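Side-chain contacts in putative uncharacterized protein (Magnetospirillum magneticum, PDB 3TBN), which binds two [2Fe-2S] clusters, one in each of its two CDGSH-type iron-sulfur motifs, while its cellular role is not established: residues C35-A40 / K49-A54; V56-D61 / A76-D81. All coordinates share one frame; numbering follows the deposited sequence.

Interaction 1 of 2, residues C35-A40 / K49-A54; sequences CGRSKA and KGTGLA. With FES (Fe2/s2 (inorganic) cluster), chain B.
C35 and L53 lie where two segments of the one long loop between strands 30-32 and 56-58 run nearest each other, their CA atoms 6.0 Å apart, and neither 35-40 nor 49-54 is helix or strand. Both belong to the first CDGSH iron-sulfur motif, in which three cysteines and one histidine hold a [2Fe-2S] cluster. C35 has two tasks. Its SG binds iron FE2 of the cluster at 2.4 Å, sharing that metal with C33, while its CB meets L53 CD1 at 3.5 Å. The leucine therefore rests on the carbon side of a ligand whose sulfur faces the metal. L53 turns CG beside its own backbone N and anti to the carbonyl carbon (chi1 -61°), and CD1 reaches over C35 CB and CA. The liganding sulfur is also tied within its own segment, since R37 N donates to C35 SG over 3.3 Å at 157°; such an N-H bond to a metal-bound thiolate would probably draw off some of its negative charge. Farther out, R37 and T51 run alongside each other, pointing opposite ways. The arginine chain bends at chi3 (64°), and T51 CG2 lies 3.6 Å from R37 CD and over one face of the guanidinium, whose NE is bonded to the carbonyl of S47. T51 OG1 closes an ST turn, so two bonds grip this hydroxyl, one to L53 N and one to H48 O. At the guanidinium edge, in its plane, a water accepts from R37 NH2 at 2.9 Å and donates to K49 O.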
loop_
_atom_site.group_PDB
_atom_site.type_symbol
_atom_site.label_atom_id
_atom_site.label_comp_id
_atom_site.label_asym_id
_atom_site.label_seq_id
_atom_site.Cartn_x
_atom_site.Cartn_y
_atom_site.Cartn_z
ATOM N N CYS A 35 4.103 -3.872 -0.363
ATOM C CA CYS A 35 5.499 -4.056 0.029
ATOM C C CYS A 35 6.319 -2.770 0.073
ATOM O O CYS A 35 7.384 -2.746 0.690
ATOM C CB CYS A 35 6.176 -5.075 -0.897
ATOM S SG CYS A 35 6.555 -4.493 -2.572
ATOM N N GLY A 36 5.837 -1.716 -0.579
ATOM C CA GLY A 36 6.570 -0.467 -0.657
ATOM C C GLY A 36 7.629 -0.381 -1.744
ATOM O O GLY A 36 8.257 0.665 -1.890
ATOM N N ARG A 37 7.831 -1.454 -2.505
ATOM C CA ARG A 37 8.926 -1.509 -3.471
ATOM C C ARG A 37 8.552 -1.008 -4.865
ATOM O O ARG A 37 9.430 -0.655 -5.648
ATOM C CB ARG A 37 9.478 -2.936 -3.566
ATOM C CG ARG A 37 10.064 -3.436 -2.247
ATOM C CD ARG A 37 10.230 -4.949 -2.205
ATOM N NE ARG A 37 11.190 -5.447 -3.180
ATOM C CZ ARG A 37 12.505 -5.487 -2.992
ATOM N NH1 ARG A 37 13.038 -5.052 -1.859
ATOM N NH2 ARG A 37 13.290 -5.969 -3.947
ATOM N N SER A 38 7.263 -0.972 -5.189
ATOM C CA SER A 38 6.867 -0.596 -6.533
ATOM C C SER A 38 7.334 0.803 -6.884
ATOM O O SER A 38 7.303 1.707 -6.051
ATOM C CB SER A 38 5.360 -0.653 -6.690
ATOM O OG SER A 38 5.030 -0.215 -7.994
ATOM N N LYS A 39 7.743 0.971 -8.136
ATOM C CA LYS A 39 8.097 2.273 -8.683
ATOM C C LYS A 39 6.894 3.007 -9.262
ATOM O O LYS A 39 7.047 4.111 -9.775
ATOM C CB LYS A 39 9.136 2.105 -9.787
ATOM C CG LYS A 39 10.427 1.463 -9.325
ATOM C CD LYS A 39 11.387 1.263 -10.483
ATOM C CE LYS A 39 12.715 0.716 -10.003
ATOM N N ALA A 40 5.716 2.390 -9.202
ATOM C CA ALA A 40 4.492 3.010 -9.702
ATOM C C ALA A 40 3.469 3.138 -8.572
ATOM O O ALA A 40 2.304 2.774 -8.733
ATOM C CB ALA A 40 3.923 2.199 -10.862
ATOM N N LYS A 49 8.503 -9.428 -5.562
ATOM C CA LYS A 49 9.152 -10.726 -5.680
ATOM C C LYS A 49 10.477 -10.749 -4.914
ATOM O O LYS A 49 11.304 -9.852 -5.060
ATOM C CB LYS A 49 9.335 -11.087 -7.152
ATOM C CG LYS A 49 8.022 -11.510 -7.798
ATOM C CD LYS A 49 7.927 -11.112 -9.259
ATOM C CE LYS A 49 6.540 -10.578 -9.580
ATOM N NZ LYS A 49 6.358 -10.309 -11.029
ATOM N N GLY A 50 10.657 -11.772 -4.080
ATOM C CA GLY A 50 11.828 -11.880 -3.222
ATOM C C GLY A 50 11.565 -11.567 -1.756
ATOM O O GLY A 50 12.404 -11.862 -0.903
ATOM N N THR A 51 10.413 -10.971 -1.454
ATOM C CA THR A 51 10.079 -10.595 -0.079
ATOM C C THR A 51 9.003 -11.471 0.555
ATOM O O THR A 51 8.807 -11.427 1.766
ATOM C CB THR A 51 9.534 -9.156 0.017
ATOM O OG1 THR A 51 8.265 -9.080 -0.648
ATOM C CG2 THR A 51 10.506 -8.151 -0.582
ATOM N N GLY A 52 8.279 -12.234 -0.259
ATOM C CA GLY A 52 7.145 -13.002 0.228
ATOM C C GLY A 52 5.872 -12.183 0.393
ATOM O O GLY A 52 4.823 -12.730 0.734
ATOM N N LEU A 53 5.960 -10.877 0.163
ATOM C CA LEU A 53 4.804 -9.993 0.258
ATOM C C LEU A 53 3.995 -10.065 -1.032
ATOM O O LEU A 53 4.477 -10.564 -2.045
ATOM C CB LEU A 53 5.264 -8.563 0.537
ATOM C CG LEU A 53 6.030 -8.416 1.854
ATOM C CD1 LEU A 53 6.770 -7.093 1.910
ATOM C CD2 LEU A 53 5.097 -8.564 3.050
ATOM N N ALA A 54 2.767 -9.569 -0.995
ATOM C CA ALA A 54 1.868 -9.685 -2.136
ATOM C C ALA A 54 0.913 -8.510 -2.185
ATOM O O ALA A 54 0.595 -7.923 -1.156
ATOM C CB ALA A 54 1.087 -10.978 -2.050
HETATM FE FE1 FES B . 3.768 -5.895 -5.751
HETATM FE FE2 FES B . 4.679 -4.111 -3.935
HETATM S S1 FES B . 5.303 -4.313 -6.052
HETATM S S2 FES B . 3.080 -5.635 -3.633
HETATM O O HOH W 1 12.421 -7.410 -6.365
#

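Interaction 2 of 2, residues V56-D61 / A76-D81; sequences VAYTPD and APPLCD. With FES (Fe2/s2 (inorganic) cluster), chain C.
Y58 swings its ring toward P78 and L79 by placing CG anti to its backbone N (chi1 174°), while L79 turns CG beside its own N (chi1 -58°), which carries its methyls toward the hydroxyl end of that ring. P78 follows a cis peptide bond, and its pyrrolidine crosses the tyrosine at about a right angle. P78 CG sits 3.9 Å from Y58 CB and equally near Y58 CD1, obliquely to the ring. At the outer end L79 CD1 is 4.2 Å from Y58 OH, and L79 CD2 lies over one face near the rim; P60 N lies against the opposite face. V56, two residues back on strand 56-58, adds a looser apolar touch, its CG1 4.2 Å from P78 CD. F68 of strand 64-68 meets the Y58 ring with the planes nearly perpendicular and also touches P78 and L79, while W32 packs on V56 and P78. The contact thus joins a strand paired with 30-32 to the loop of the second CDGSH motif. With Y58 replaced by an alanine, P78 would keep its CB neighbour, but a gap is likely to open where the ring had lain against P78 CG and L79 CD1, and F68 would lose the ring it meets. Directly after L79, C80 SG binds iron FE1 of the second cluster at 2.3 Å, an iron also held by H84. Between the two segments the contact rests on apolar packing, so shape rather than directed bonds fits the strand to the stretch of chain that leads into this metal ligand.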
loop_
_atom_site.group_PDB
_atom_site.type_symbol
_atom_site.label_atom_id
_atom_site.label_comp_id
_atom_site.label_asym_id
_atom_site.label_seq_id
_atom_site.Cartn_x
_atom_site.Cartn_y
_atom_site.Cartn_z
ATOM N N VAL A 56 -2.647 -6.289 -2.791
ATOM C CA VAL A 56 -4.022 -6.420 -2.342
ATOM C C VAL A 56 -4.959 -5.874 -3.413
ATOM O O VAL A 56 -4.840 -4.729 -3.833
ATOM C CB VAL A 56 -4.253 -5.658 -1.028
ATOM C CG1 VAL A 56 -5.716 -5.745 -0.605
ATOM C CG2 VAL A 56 -3.346 -6.195 0.067
ATOM N N ALA A 57 -5.886 -6.711 -3.862
ATOM C CA ALA A 57 -6.860 -6.314 -4.866
ATOM C C ALA A 57 -7.945 -5.449 -4.238
ATOM O O ALA A 57 -8.431 -5.742 -3.143
ATOM C CB ALA A 57 -7.471 -7.545 -5.517
ATOM N N TYR A 58 -8.336 -4.398 -4.949
ATOM C CA TYR A 58 -9.328 -3.450 -4.470
ATOM C C TYR A 58 -10.231 -3.084 -5.635
ATOM O O TYR A 58 -9.766 -2.565 -6.639
ATOM C CB TYR A 58 -8.638 -2.195 -3.933
ATOM C CG TYR A 58 -9.585 -1.085 -3.540
ATOM C CD1 TYR A 58 -10.287 -1.134 -2.345
ATOM C CD2 TYR A 58 -9.766 0.021 -4.360
ATOM C CE1 TYR A 58 -11.153 -0.119 -1.986
ATOM C CE2 TYR A 58 -10.624 1.037 -4.009
ATOM C CZ TYR A 58 -11.315 0.964 -2.823
ATOM O OH TYR A 58 -12.171 1.982 -2.471
ATOM N N THR A 59 -11.523 -3.362 -5.496
ATOM C CA THR A 59 -12.485 -3.070 -6.547
ATOM C C THR A 59 -13.567 -2.168 -5.972
ATOM O O THR A 59 -14.432 -2.630 -5.233
ATOM C CB THR A 59 -13.140 -4.354 -7.081
ATOM O OG1 THR A 59 -12.126 -5.296 -7.450
ATOM C CG2 THR A 59 -14.018 -4.044 -8.287
ATOM N N PRO A 60 -13.517 -0.869 -6.291
ATOM C CA PRO A 60 -14.505 0.042 -5.708
ATOM C C PRO A 60 -15.887 -0.145 -6.312
ATOM O O PRO A 60 -16.014 -0.444 -7.497
ATOM C CB PRO A 60 -13.946 1.427 -6.043
ATOM C CG PRO A 60 -13.127 1.216 -7.269
ATOM C CD PRO A 60 -12.556 -0.168 -7.162
ATOM N N ASP A 61 -16.914 0.027 -5.485
ATOM C CA ASP A 61 -18.297 -0.093 -5.930
ATOM C C ASP A 61 -18.699 1.094 -6.800
ATOM O O ASP A 61 -19.520 0.963 -7.708
ATOM C CB ASP A 61 -19.239 -0.181 -4.725
ATOM C CG ASP A 61 -19.058 -1.460 -3.930
ATOM O OD1 ASP A 61 -18.819 -2.520 -4.546
ATOM O OD2 ASP A 61 -19.161 -1.407 -2.686
ATOM N N ALA A 76 -6.064 -1.085 7.869
ATOM C CA ALA A 76 -7.200 -1.348 6.990
ATOM C C ALA A 76 -6.743 -1.281 5.534
ATOM O O ALA A 76 -7.278 -0.513 4.737
ATOM C CB ALA A 76 -8.307 -0.341 7.247
ATOM N N PRO A 77 -5.735 -2.087 5.179
ATOM C CA PRO A 77 -5.233 -2.029 3.804
ATOM C C PRO A 77 -6.348 -2.346 2.810
ATOM O O PRO A 77 -7.225 -3.154 3.119
ATOM C CB PRO A 77 -4.141 -3.105 3.782
ATOM C CG PRO A 77 -4.490 -4.032 4.903
ATOM C CD PRO A 77 -5.112 -3.172 5.956
ATOM N N PRO A 78 -6.301 -1.751 1.610
ATOM C CA PRO A 78 -5.214 -0.948 1.042
ATOM C C PRO A 78 -5.337 0.559 1.259
ATOM O O PRO A 78 -4.560 1.308 0.675
ATOM C CB PRO A 78 -5.354 -1.240 -0.447
ATOM C CG PRO A 78 -6.836 -1.344 -0.635
ATOM C CD PRO A 78 -7.343 -2.034 0.605
ATOM N N LEU A 79 -6.312 0.996 2.051
ATOM C CA LEU A 79 -6.590 2.420 2.193
ATOM C C LEU A 79 -5.905 3.005 3.422
ATOM O O LEU A 79 -5.684 2.315 4.415
ATOM C CB LEU A 79 -8.101 2.656 2.268
ATOM C CG LEU A 79 -8.890 2.142 1.062
ATOM C CD1 LEU A 79 -10.365 2.449 1.241
ATOM C CD2 LEU A 79 -8.369 2.739 -0.238
ATOM N N CYS A 80 -5.576 4.289 3.342
ATOM C CA CYS A 80 -5.013 5.033 4.458
ATOM C C CYS A 80 -6.000 5.081 5.617
ATOM O O CYS A 80 -7.171 5.411 5.426
ATOM C CB CYS A 80 -4.689 6.455 3.994
ATOM S SG CYS A 80 -4.034 7.549 5.268
ATOM N N ASP A 81 -5.526 4.748 6.814
ATOM C CA ASP A 81 -6.344 4.866 8.017
ATOM C C ASP A 81 -5.702 5.789 9.049
ATOM O O ASP A 81 -6.140 5.847 10.199
ATOM C CB ASP A 81 -6.635 3.491 8.629
ATOM C CG ASP A 81 -5.424 2.861 9.281
ATOM O OD1 ASP A 81 -4.311 3.404 9.146
ATOM O OD2 ASP A 81 -5.584 1.801 9.919
HETATM FE FE1 FES C . -1.942 6.668 5.801
HETATM FE FE2 FES C . -0.459 4.426 5.376
HETATM S S1 FES C . -0.375 6.340 4.242
HETATM S S2 FES C . -2.063 4.726 6.882
#

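Overall arrangement
Interactions 1 and 2 follow one another along the chain: a single residue separates 49-54 from 56-61, yet their centres are 16 Å apart, on opposite sides of the chain's centre. Both are partly buried, and each includes a cysteine ligand of a different [2Fe-2S] cluster. Interaction 1 lies within one motif and joins two segments of the one loop that surrounds a single cluster; it grades from the buried C35 to an exposed, water-bridged arginine. Interaction 2 instead ties a strand to the later loop, on apolar and aromatic packing, with its cysteine beside the contact and not in it. V56, which packs on P78 in interaction 2, also has its side chain about 5 Å from that of A34 at the first cluster site.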